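Local coordinates for endo-b-1,4-glucanase (Nasutitermes takasagoensis, PDB 1KS8), which probably cleaves internal beta-1,4-glucosidic linkages of cellulose and related beta-glucans, as a family 9 glycosyl hydrolase built on an (alpha/alpha)6 barrel, at residues R344-G349 / D399-D404; Y297-M300 / R305-A308; L13-A18 / D416-F421. All coordinates share one frame; numbering follows the deposited sequence.

Contact 1 (R344-G349 / D399-D404); sequences RSFVCG and DNYVDD
Y401 is the hub of this loop-to-loop contact, met by F346 and R344 of 344-349. The tight part is aromatic. F346 drives its CE1 corner onto one face of the Y401 ring and lies 3.6 Å from Y401 CG. The two planes stand 88° apart, a T-shaped stack with F346 giving the edge. The Y401 ring reaches in because its CG lies anti to the backbone N (chi1 170°).

R344 works at the rim of the same ring. The edge of Y401 points at the face of the guanidinium, with Y401 CE2 3.6 Å from R344 CZ, and the planes are again almost perpendicular. A bend at chi3 (-65°) turns the group into place. R344 NE is hydrogen-bonded to N353 O. The looser side holds a water, which accepts from R344 NH1 at 3.0 Å and donates to Y401 O at 2.8 Å. With an alanine in place of the arginine, the Y401 edge would probably lose its guanidinium cover, and the water its NH1 donor.

Two residues on, D403 is a predicted active-site residue. N411 bonds both D403 OD1 and Y401 OH, and R357 forms a salt bridge with D403 OD2. The contact thus forms part of the surroundings of the predicted active site, joining the loop that follows helix 324-341 to the loop that leads into helix 408-411.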
ATOM      1  N   ARG A 344     -22.507  -9.484   1.202  1.00 11.58           N
ATOM      2  CA  ARG A 344     -22.219  -8.881  -0.090  1.00 10.75           C
ATOM      3  C   ARG A 344     -20.724  -8.654  -0.208  1.00  9.63           C
ATOM      4  O   ARG A 344     -20.015  -8.576   0.795  1.00 10.23           O
ATOM      5  CB  ARG A 344     -22.947  -7.540  -0.241  1.00 11.33           C
ATOM      6  CG  ARG A 344     -22.398  -6.423   0.641  1.00 11.91           C
ATOM      7  CD  ARG A 344     -23.249  -5.165   0.538  1.00 12.01           C
ATOM      8  NE  ARG A 344     -23.204  -4.576  -0.796  1.00 13.74           N
ATOM      9  CZ  ARG A 344     -23.956  -3.551  -1.187  1.00 13.79           C
ATOM     10  NH1 ARG A 344     -24.821  -3.000  -0.346  1.00 13.86           N
ATOM     11  NH2 ARG A 344     -23.840  -3.073  -2.418  1.00 13.26           N
ATOM     12  N   SER A 345     -20.252  -8.560  -1.442  1.00  8.91           N
ATOM     13  CA  SER A 345     -18.846  -8.313  -1.698  1.00  8.11           C
ATOM     14  C   SER A 345     -18.531  -6.846  -1.452  1.00  8.01           C
ATOM     15  O   SER A 345     -19.372  -5.972  -1.677  1.00  9.20           O
ATOM     16  CB  SER A 345     -18.503  -8.651  -3.147  1.00  9.43           C
ATOM     17  OG  SER A 345     -17.248  -8.092  -3.503  1.00  9.12           O
ATOM     18  N   PHE A 346     -17.317  -6.586  -0.978  1.00  7.78           N
ATOM     19  CA  PHE A 346     -16.855  -5.222  -0.744  1.00  7.39           C
ATOM     20  C   PHE A 346     -15.670  -4.942  -1.654  1.00  8.33           C
ATOM     21  O   PHE A 346     -14.907  -4.000  -1.441  1.00  8.12           O
ATOM     22  CB  PHE A 346     -16.489  -5.024   0.725  1.00  7.40           C
ATOM     23  CG  PHE A 346     -17.686  -4.917   1.623  1.00  7.50           C
ATOM     24  CD1 PHE A 346     -18.485  -3.776   1.598  1.00  8.37           C
ATOM     25  CD2 PHE A 346     -18.050  -5.973   2.452  1.00  7.66           C
ATOM     26  CE1 PHE A 346     -19.633  -3.690   2.385  1.00 10.20           C
ATOM     27  CE2 PHE A 346     -19.196  -5.895   3.239  1.00  9.54           C
ATOM     28  CZ  PHE A 346     -19.988  -4.750   3.205  1.00  9.34           C
ATOM     29  N   VAL A 347     -15.530  -5.785  -2.672  1.00  7.84           N
ATOM     30  CA  VAL A 347     -14.479  -5.644  -3.671  1.00  6.97           C
ATOM     31  C   VAL A 347     -15.172  -5.287  -4.986  1.00  7.70           C
ATOM     32  O   VAL A 347     -15.954  -6.073  -5.522  1.00  7.98           O
ATOM     33  CB  VAL A 347     -13.688  -6.954  -3.850  1.00  7.09           C
ATOM     34  CG1 VAL A 347     -12.677  -6.803  -4.982  1.00  8.00           C
ATOM     35  CG2 VAL A 347     -12.977  -7.311  -2.552  1.00  8.46           C
ATOM     36  N   CYS A 348     -14.897  -4.094  -5.499  1.00  7.47           N
ATOM     37  CA  CYS A 348     -15.519  -3.653  -6.741  1.00  9.48           C
ATOM     38  C   CYS A 348     -15.266  -4.631  -7.881  1.00  8.48           C
ATOM     39  O   CYS A 348     -14.176  -5.185  -8.003  1.00  8.45           O
ATOM     40  CB  CYS A 348     -14.992  -2.271  -7.130  1.00 10.04           C
ATOM     41  SG  CYS A 348     -15.379  -0.970  -5.922  1.00 28.58           S
ATOM     42  N   GLY A 349     -16.287  -4.839  -8.710  1.00  8.21           N
ATOM     43  CA  GLY A 349     -16.166  -5.735  -9.846  1.00  8.45           C
ATOM     44  C   GLY A 349     -16.074  -7.210  -9.512  1.00  7.63           C
ATOM     45  O   GLY A 349     -15.738  -8.024 -10.373  1.00  9.27           O
ATOM     46  N   ASP A 399     -22.065  -4.000  10.586  1.00 11.35           N
ATOM     47  CA  ASP A 399     -22.192  -4.599   9.255  1.00 12.21           C
ATOM     48  C   ASP A 399     -23.175  -3.883   8.329  1.00 13.48           C
ATOM     49  O   ASP A 399     -23.654  -4.471   7.358  1.00 14.81           O
ATOM     50  CB  ASP A 399     -22.602  -6.072   9.376  1.00 11.12           C
ATOM     51  CG  ASP A 399     -21.626  -6.886  10.205  1.00 11.43           C
ATOM     52  OD1 ASP A 399     -20.450  -7.011   9.804  1.00 10.69           O
ATOM     53  OD2 ASP A 399     -22.038  -7.406  11.263  1.00 11.96           O
ATOM     54  N   ASN A 400     -23.473  -2.623   8.623  1.00 12.85           N
ATOM     55  CA  ASN A 400     -24.400  -1.843   7.803  1.00 13.20           C
ATOM     56  C   ASN A 400     -23.623  -1.105   6.722  1.00 12.06           C
ATOM     57  O   ASN A 400     -22.518  -0.622   6.964  1.00 11.27           O
ATOM     58  CB  ASN A 400     -25.162  -0.850   8.680  1.00 15.29           C
ATOM     59  CG  ASN A 400     -26.105  -1.540   9.648  1.00 18.97           C
ATOM     60  OD1 ASN A 400     -26.441  -0.995  10.699  1.00 24.07           O
ATOM     61  ND2 ASN A 400     -26.545  -2.742   9.293  1.00 19.62           N
ATOM     62  N   TYR A 401     -24.208  -1.010   5.533  1.00 10.95           N
ATOM     63  CA  TYR A 401     -23.536  -0.362   4.416  1.00 10.50           C
ATOM     64  C   TYR A 401     -24.486   0.049   3.294  1.00 10.89           C
ATOM     65  O   TYR A 401     -25.427  -0.674   2.964  1.00 11.13           O
ATOM     66  CB  TYR A 401     -22.482  -1.318   3.847  1.00 10.81           C
ATOM     67  CG  TYR A 401     -21.859  -0.877   2.545  1.00  9.49           C
ATOM     68  CD1 TYR A 401     -20.763  -0.014   2.523  1.00  9.18           C
ATOM     69  CD2 TYR A 401     -22.376  -1.316   1.325  1.00 10.26           C
ATOM     70  CE1 TYR A 401     -20.197   0.399   1.317  1.00  9.10           C
ATOM     71  CE2 TYR A 401     -21.824  -0.907   0.118  1.00 10.05           C
ATOM     72  CZ  TYR A 401     -20.736  -0.050   0.118  1.00  8.70           C
ATOM     73  OH  TYR A 401     -20.199   0.357  -1.088  1.00  9.44           O
ATOM     74  N   VAL A 402     -24.214   1.214   2.714  1.00 12.29           N
ATOM     75  CA  VAL A 402     -24.982   1.743   1.594  1.00 13.28           C
ATOM     76  C   VAL A 402     -23.961   2.243   0.575  1.00 11.96           C
ATOM     77  O   VAL A 402     -23.064   3.013   0.908  1.00 13.66           O
ATOM     78  CB  VAL A 402     -25.897   2.915   2.019  1.00 14.88           C
ATOM     79  CG1 VAL A 402     -26.586   3.506   0.795  1.00 18.20           C
ATOM     80  CG2 VAL A 402     -26.936   2.425   3.016  1.00 18.61           C
ATOM     81  N   ASP A 403     -24.106   1.787  -0.663  1.00 11.10           N
ATOM     82  CA  ASP A 403     -23.208   2.143  -1.757  1.00 11.10           C
ATOM     83  C   ASP A 403     -23.486   3.581  -2.210  1.00 11.32           C
ATOM     84  O   ASP A 403     -24.427   3.842  -2.955  1.00 15.40           O
ATOM     85  CB  ASP A 403     -23.432   1.121  -2.879  1.00 10.50           C
ATOM     86  CG  ASP A 403     -22.532   1.327  -4.079  1.00 10.40           C
ATOM     87  OD1 ASP A 403     -21.454   1.950  -3.956  1.00 10.08           O
ATOM     88  OD2 ASP A 403     -22.914   0.826  -5.161  1.00 12.62           O
ATOM     89  N   ASP A 404     -22.653   4.508  -1.744  1.00 10.64           N
ATOM     90  CA  ASP A 404     -22.811   5.930  -2.047  1.00 12.19           C
ATOM     91  C   ASP A 404     -21.472   6.590  -2.386  1.00 10.79           C
ATOM     92  O   ASP A 404     -20.537   6.562  -1.589  1.00 10.15           O
ATOM     93  CB  ASP A 404     -23.480   6.606  -0.840  1.00 16.46           C
ATOM     94  CG  ASP A 404     -23.340   8.116  -0.843  1.00 19.52           C
ATOM     95  OD1 ASP A 404     -23.324   8.726  -1.929  1.00 21.02           O
ATOM     96  OD2 ASP A 404     -23.262   8.693   0.262  1.00 24.82           O
TER
HETATM   97  O   HOH W   1     -25.376  -3.470   2.544  1.00 18.64           O

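Contact 2 (Y297-M300 / R305-A308); sequences YIDM and RHAA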
ATOM      1  N   TYR A 297     -13.094  -4.931  13.708  1.00  9.93           N
ATOM      2  CA  TYR A 297     -13.406  -3.513  13.552  1.00 10.20           C
ATOM      3  C   TYR A 297     -12.368  -2.726  14.334  1.00 10.86           C
ATOM      4  O   TYR A 297     -12.514  -2.484  15.534  1.00 11.63           O
ATOM      5  CB  TYR A 297     -14.818  -3.199  14.055  1.00 11.12           C
ATOM      6  CG  TYR A 297     -15.287  -1.821  13.648  1.00 11.81           C
ATOM      7  CD1 TYR A 297     -15.082  -0.715  14.475  1.00 13.41           C
ATOM      8  CD2 TYR A 297     -15.876  -1.608  12.399  1.00 12.35           C
ATOM      9  CE1 TYR A 297     -15.450   0.568  14.065  1.00 15.13           C
ATOM     10  CE2 TYR A 297     -16.245  -0.333  11.982  1.00 14.87           C
ATOM     11  CZ  TYR A 297     -16.028   0.748  12.817  1.00 16.12           C
ATOM     12  OH  TYR A 297     -16.378   2.010  12.389  1.00 17.51           O
ATOM     13  N   ILE A 298     -11.315  -2.331  13.628  1.00 10.39           N
ATOM     14  CA  ILE A 298     -10.197  -1.612  14.217  1.00 10.73           C
ATOM     15  C   ILE A 298     -10.353  -0.092  14.219  1.00 11.60           C
ATOM     16  O   ILE A 298      -9.910   0.580  15.149  1.00 12.48           O
ATOM     17  CB  ILE A 298      -8.896  -2.039  13.497  1.00 11.09           C
ATOM     18  CG1 ILE A 298      -8.645  -3.527  13.774  1.00 13.62           C
ATOM     19  CG2 ILE A 298      -7.722  -1.194  13.959  1.00 13.45           C
ATOM     20  CD1 ILE A 298      -7.619  -4.169  12.874  1.00 15.50           C
ATOM     21  N   ASP A 299     -10.985   0.445  13.182  1.00 11.01           N
ATOM     22  CA  ASP A 299     -11.209   1.883  13.079  1.00 11.76           C
ATOM     23  C   ASP A 299     -12.228   2.139  11.981  1.00 10.62           C
ATOM     24  O   ASP A 299     -12.442   1.285  11.119  1.00 10.74           O
ATOM     25  CB  ASP A 299      -9.901   2.611  12.752  1.00 12.60           C
ATOM     26  CG  ASP A 299     -10.039   4.122  12.832  1.00 16.67           C
ATOM     27  OD1 ASP A 299     -10.465   4.624  13.893  1.00 18.04           O
ATOM     28  OD2 ASP A 299      -9.721   4.807  11.838  1.00 17.36           O
ATOM     29  N   MET A 300     -12.858   3.310  12.017  1.00  9.38           N
ATOM     30  CA  MET A 300     -13.856   3.674  11.020  1.00  8.61           C
ATOM     31  C   MET A 300     -13.245   3.990   9.656  1.00  8.14           C
ATOM     32  O   MET A 300     -13.924   3.882   8.640  1.00  9.60           O
ATOM     33  CB  MET A 300     -14.673   4.882  11.497  1.00  8.77           C
ATOM     34  CG  MET A 300     -13.838   6.125  11.772  1.00  8.66           C
ATOM     35  SD  MET A 300     -14.836   7.610  11.974  1.00  8.99           S
ATOM     36  CE  MET A 300     -15.154   8.022  10.244  1.00  9.97           C
ATOM     37  N   ARG A 305      -9.519  -2.457   5.102  1.00  7.06           N
ATOM     38  CA  ARG A 305      -8.070  -2.392   4.955  1.00  7.08           C
ATOM     39  C   ARG A 305      -7.400  -2.816   6.264  1.00  7.85           C
ATOM     40  O   ARG A 305      -6.407  -3.542   6.255  1.00  8.08           O
ATOM     41  CB  ARG A 305      -7.654  -0.962   4.571  1.00  7.64           C
ATOM     42  CG  ARG A 305      -6.184  -0.591   4.807  1.00  7.50           C
ATOM     43  CD  ARG A 305      -5.926  -0.158   6.252  1.00  8.37           C
ATOM     44  NE  ARG A 305      -6.777   0.957   6.675  1.00  9.66           N
ATOM     45  CZ  ARG A 305      -6.544   2.238   6.407  1.00 10.08           C
ATOM     46  NH1 ARG A 305      -5.476   2.598   5.704  1.00 12.18           N
ATOM     47  NH2 ARG A 305      -7.382   3.169   6.851  1.00 10.04           N
ATOM     48  N   HIS A 306      -7.940  -2.368   7.394  1.00  7.54           N
ATOM     49  CA  HIS A 306      -7.358  -2.744   8.677  1.00  8.21           C
ATOM     50  C   HIS A 306      -7.503  -4.241   8.926  1.00  8.05           C
ATOM     51  O   HIS A 306      -6.577  -4.878   9.427  1.00  9.37           O
ATOM     52  CB  HIS A 306      -8.005  -1.959   9.825  1.00  8.89           C
ATOM     53  CG  HIS A 306      -7.561  -0.530   9.909  1.00  9.57           C
ATOM     54  ND1 HIS A 306      -6.242  -0.170  10.086  1.00 11.34           N
ATOM     55  CD2 HIS A 306      -8.262   0.626   9.852  1.00  9.11           C
ATOM     56  CE1 HIS A 306      -6.151   1.148  10.134  1.00 11.35           C
ATOM     57  NE2 HIS A 306      -7.363   1.655   9.994  1.00 10.75           N
ATOM     58  N   ALA A 307      -8.659  -4.805   8.580  1.00  7.62           N
ATOM     59  CA  ALA A 307      -8.886  -6.236   8.778  1.00  8.81           C
ATOM     60  C   ALA A 307      -7.984  -7.060   7.860  1.00  8.85           C
ATOM     61  O   ALA A 307      -7.447  -8.094   8.267  1.00  8.24           O
ATOM     62  CB  ALA A 307     -10.348  -6.576   8.521  1.00  9.48           C
ATOM     63  N   ALA A 308      -7.807  -6.603   6.622  1.00  7.78           N
ATOM     64  CA  ALA A 308      -6.953  -7.321   5.683  1.00  8.04           C
ATOM     65  C   ALA A 308      -5.481  -7.194   6.084  1.00  7.18           C
ATOM     66  O   ALA A 308      -4.705  -8.130   5.906  1.00  8.00           O
ATOM     67  CB  ALA A 308      -7.169  -6.799   4.268  1.00  7.45           C
TER
HETATM   68  O   HOH W   2      -7.484   4.375  10.494  1.00 18.15           O
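I298 and H306 make the apolar part of this contact, between a loop and the start of the helix it leads into. I298 CB lies 3.8 Å from H306 CB. The two branches of I298 then divide. CG2, anti to the backbone N, sits over one face of the imidazole, offset toward the rim and 4.1 Å from H306 CG. CD1 turns aside to the helix backbone and comes within 3.7 Å of H306 O.

The flat faces of H306 are covered on two sides. Opposite I298, the R305 side chain folds back over the ring, and R305 NE lies 3.3 Å above the middle of the imidazole plane. The R305 guanidinium is itself tied to the loop, for NE bonds G302 O and NH2 bonds W301 O. D299 adds a lighter touch, its CB 3.9 Å from H306 NE2.

The polar link is a water. It donates to D299 OD2 at 2.6 Å and is 2.8 Å from H306 NE2, lying in the plane of the imidazole at its edge. D299 OD2 also accepts from W301 N, and T303 OG1 bonds D299 O. These bonds lie in the turn into helix 303-319. H306 lies about 6 Å, side chain to side chain, from D254, a calcium ligand in another structure of this protein.

D299 and H306 therefore meet through water and not directly. The nearby carboxylate could favour a protonated imidazole, while the arginine against its face would tend to oppose it.

Contact 3 (L13-A18 / D416-F421); sequences LLFYEA and DYNAGF
F15 and N418 mark the closest backbone approach of two nearly antiparallel helical segments. Their CA atoms are 8.3 Å apart. The axes of 13-18 and 416-421 come within 10.5 Å, and their directions differ by 155°.

The side chains fill the space between. The F15 ring lies against the N418 amide, with F15 CD2 3.4 Å from N418 CG. Ring and amide planes are tilted by 34°. F15 CG is anti to the backbone N (chi1 168°), which carries the ring across to the amide. Y16 and N418 pass each other in opposite directions, the ring almost perpendicular to the amide. Y16 OH comes 3.2 Å from N418 CB and 3.8 Å from A419 CB. That hydroxyl is hydrogen-bonded to T415 O, just before the segment.

The amide has polar partners at both ends. N418 ND2 bonds G389 O and S12 OG, and N418 OD1 accepts from L391 N.

All four touching residues are buried, in the helical core of the (alpha/alpha)6 barrel. The amide is thus fixed in rotation by its polar bonds, while the aromatic side chains supply the packing. In this way a buried polar group joins the two helices to the loop at G389 and L391.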
ATOM      1  N   LEU A  13      -4.666  -6.677  -9.018  1.00  6.98           N
ATOM      2  CA  LEU A  13      -3.644  -6.137  -9.900  1.00  7.48           C
ATOM      3  C   LEU A  13      -4.286  -5.196 -10.918  1.00  8.03           C
ATOM      4  O   LEU A  13      -3.660  -4.229 -11.349  1.00  7.65           O
ATOM      5  CB  LEU A  13      -2.885  -7.275 -10.592  1.00  7.69           C
ATOM      6  CG  LEU A  13      -1.871  -7.946  -9.656  1.00  7.32           C
ATOM      7  CD1 LEU A  13      -1.444  -9.289 -10.217  1.00  9.28           C
ATOM      8  CD2 LEU A  13      -0.671  -7.018  -9.461  1.00  8.78           C
ATOM      9  N   LEU A  14      -5.536  -5.463 -11.298  1.00  7.86           N
ATOM     10  CA  LEU A  14      -6.226  -4.578 -12.232  1.00  7.11           C
ATOM     11  C   LEU A  14      -6.511  -3.252 -11.534  1.00  6.86           C
ATOM     12  O   LEU A  14      -6.516  -2.198 -12.168  1.00  6.92           O
ATOM     13  CB  LEU A  14      -7.539  -5.202 -12.720  1.00  8.31           C
ATOM     14  CG  LEU A  14      -7.416  -6.420 -13.642  1.00  8.19           C
ATOM     15  CD1 LEU A  14      -8.806  -6.921 -13.993  1.00 10.47           C
ATOM     16  CD2 LEU A  14      -6.653  -6.055 -14.907  1.00 10.06           C
ATOM     17  N   PHE A  15      -6.756  -3.300 -10.228  1.00  6.49           N
ATOM     18  CA  PHE A  15      -6.994  -2.063  -9.498  1.00  6.55           C
ATOM     19  C   PHE A  15      -5.724  -1.218  -9.559  1.00  5.98           C
ATOM     20  O   PHE A  15      -5.783  -0.019  -9.817  1.00  6.89           O
ATOM     21  CB  PHE A  15      -7.365  -2.334  -8.034  1.00  6.77           C
ATOM     22  CG  PHE A  15      -7.330  -1.096  -7.168  1.00  6.68           C
ATOM     23  CD1 PHE A  15      -8.165  -0.013  -7.431  1.00  7.19           C
ATOM     24  CD2 PHE A  15      -6.434  -1.004  -6.106  1.00  8.02           C
ATOM     25  CE1 PHE A  15      -8.105   1.145  -6.647  1.00  6.48           C
ATOM     26  CE2 PHE A  15      -6.368   0.151  -5.319  1.00  8.28           C
ATOM     27  CZ  PHE A  15      -7.202   1.224  -5.590  1.00  7.68           C
ATOM     28  N   TYR A  16      -4.567  -1.833  -9.327  1.00  6.34           N
ATOM     29  CA  TYR A  16      -3.339  -1.055  -9.387  1.00  5.94           C
ATOM     30  C   TYR A  16      -3.100  -0.497 -10.791  1.00  5.80           C
ATOM     31  O   TYR A  16      -2.602   0.616 -10.934  1.00  6.87           O
ATOM     32  CB  TYR A  16      -2.151  -1.879  -8.868  1.00  6.95           C
ATOM     33  CG  TYR A  16      -2.136  -1.939  -7.350  1.00  7.41           C
ATOM     34  CD1 TYR A  16      -1.921  -0.784  -6.594  1.00  7.21           C
ATOM     35  CD2 TYR A  16      -2.407  -3.126  -6.670  1.00  7.81           C
ATOM     36  CE1 TYR A  16      -1.983  -0.811  -5.201  1.00  7.59           C
ATOM     37  CE2 TYR A  16      -2.470  -3.164  -5.277  1.00  7.96           C
ATOM     38  CZ  TYR A  16      -2.259  -2.004  -4.551  1.00  7.84           C
ATOM     39  OH  TYR A  16      -2.329  -2.033  -3.176  1.00  7.19           O
ATOM     40  N   GLU A  17      -3.475  -1.242 -11.831  1.00  7.60           N
ATOM     41  CA  GLU A  17      -3.306  -0.713 -13.183  1.00  7.98           C
ATOM     42  C   GLU A  17      -4.185   0.531 -13.328  1.00  6.85           C
ATOM     43  O   GLU A  17      -3.811   1.486 -14.008  1.00  8.57           O
ATOM     44  CB  GLU A  17      -3.712  -1.734 -14.258  1.00  8.50           C
ATOM     45  CG  GLU A  17      -2.765  -2.912 -14.429  1.00  8.61           C
ATOM     46  CD  GLU A  17      -2.827  -3.511 -15.824  1.00 11.43           C
ATOM     47  OE1 GLU A  17      -2.305  -4.632 -16.018  1.00 11.95           O
ATOM     48  OE2 GLU A  17      -3.386  -2.855 -16.731  1.00 10.35           O
ATOM     49  N   ALA A  18      -5.351   0.515 -12.685  1.00  7.39           N
ATOM     50  CA  ALA A  18      -6.281   1.641 -12.746  1.00  6.60           C
ATOM     51  C   ALA A  18      -5.765   2.869 -12.000  1.00  6.68           C
ATOM     52  O   ALA A  18      -6.257   3.979 -12.213  1.00  7.83           O
ATOM     53  CB  ALA A  18      -7.643   1.227 -12.179  1.00  7.19           C
ATOM     54  N   ASP A 416      -3.123   2.111  -0.629  1.00  7.96           N
ATOM     55  CA  ASP A 416      -2.742   1.421   0.599  1.00  8.70           C
ATOM     56  C   ASP A 416      -3.814   0.469   1.113  1.00  9.19           C
ATOM     57  O   ASP A 416      -3.519  -0.426   1.897  1.00 11.10           O
ATOM     58  CB  ASP A 416      -2.278   2.395   1.706  1.00 10.22           C
ATOM     59  CG  ASP A 416      -3.361   3.351   2.186  1.00 13.40           C
ATOM     60  OD1 ASP A 416      -4.547   3.177   1.856  1.00 15.90           O
ATOM     61  OD2 ASP A 416      -2.997   4.292   2.927  1.00 17.21           O
ATOM     62  N   TYR A 417      -5.050   0.629   0.644  1.00  7.76           N
ATOM     63  CA  TYR A 417      -6.134  -0.261   1.061  1.00  7.09           C
ATOM     64  C   TYR A 417      -5.946  -1.660   0.475  1.00  7.31           C
ATOM     65  O   TYR A 417      -6.250  -2.660   1.120  1.00  7.62           O
ATOM     66  CB  TYR A 417      -7.488   0.258   0.573  1.00  6.53           C
ATOM     67  CG  TYR A 417      -8.144   1.333   1.409  1.00  6.33           C
ATOM     68  CD1 TYR A 417      -7.416   2.094   2.324  1.00  6.39           C
ATOM     69  CD2 TYR A 417      -9.496   1.628   1.235  1.00  7.57           C
ATOM     70  CE1 TYR A 417      -8.026   3.131   3.043  1.00  7.53           C
ATOM     71  CE2 TYR A 417     -10.112   2.654   1.941  1.00  7.07           C
ATOM     72  CZ  TYR A 417      -9.375   3.402   2.839  1.00  7.66           C
ATOM     73  OH  TYR A 417      -9.992   4.432   3.517  1.00  9.75           O
ATOM     74  N   ASN A 418      -5.457  -1.725  -0.759  1.00  6.28           N
ATOM     75  CA  ASN A 418      -5.270  -3.008  -1.430  1.00  5.83           C
ATOM     76  C   ASN A 418      -3.954  -3.738  -1.200  1.00  6.24           C
ATOM     77  O   ASN A 418      -3.830  -4.893  -1.604  1.00  6.98           O
ATOM     78  CB  ASN A 418      -5.458  -2.847  -2.943  1.00  7.27           C
ATOM     79  CG  ASN A 418      -6.896  -3.031  -3.375  1.00  6.30           C
ATOM     80  OD1 ASN A 418      -7.777  -2.263  -2.989  1.00  6.67           O
ATOM     81  ND2 ASN A 418      -7.143  -4.060  -4.182  1.00  7.07           N
ATOM     82  N   ALA A 419      -2.986  -3.097  -0.550  1.00  7.11           N
ATOM     83  CA  ALA A 419      -1.676  -3.722  -0.345  1.00  6.43           C
ATOM     84  C   ALA A 419      -1.683  -4.973   0.525  1.00  7.15           C
ATOM     85  O   ALA A 419      -1.321  -6.053   0.057  1.00  7.96           O
ATOM     86  CB  ALA A 419      -0.688  -2.698   0.212  1.00  7.49           C
ATOM     87  N   GLY A 420      -2.071  -4.831   1.788  1.00  7.20           N
ATOM     88  CA  GLY A 420      -2.115  -5.986   2.672  1.00  7.91           C
ATOM     89  C   GLY A 420      -3.057  -7.035   2.113  1.00  7.77           C
ATOM     90  O   GLY A 420      -2.770  -8.231   2.139  1.00  8.00           O
ATOM     91  N   PHE A 421      -4.191  -6.561   1.604  1.00  7.59           N
ATOM     92  CA  PHE A 421      -5.225  -7.392   0.995  1.00  8.18           C
ATOM     93  C   PHE A 421      -4.642  -8.255  -0.127  1.00  7.79           C
ATOM     94  O   PHE A 421      -4.808  -9.477  -0.134  1.00  8.34           O
ATOM     95  CB  PHE A 421      -6.322  -6.469   0.452  1.00  7.95           C
ATOM     96  CG  PHE A 421      -7.409  -7.166  -0.318  1.00  7.91           C
ATOM     97  CD1 PHE A 421      -8.274  -8.055   0.310  1.00  8.86           C
ATOM     98  CD2 PHE A 421      -7.604  -6.879  -1.666  1.00  9.06           C
ATOM     99  CE1 PHE A 421      -9.325  -8.645  -0.397  1.00 10.86           C
ATOM    100  CE2 PHE A 421      -8.647  -7.461  -2.380  1.00 10.35           C
ATOM    101  CZ  PHE A 421      -9.510  -8.345  -1.744  1.00  9.77           C
TER

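How the contacts relate
The chain starts in helix 5-18, which carries 13-18. Contact 3 is completed only at 416-421, so it closes a loop of nearly the whole chain and brings the first and last helices together. The other two contacts nest inside that loop. Contact 2 closes first, as a short local turn into helix 303-319. Contact 1 opens after it and joins two later loops near the predicted active site. Contacts 1 and 2 do not touch. Contact 3 touches both: F421 packs on V347 of contact 1 and on A308 of contact 2, and R305 lies against D416 and Y417. Helix 415-430 is therefore the shared element.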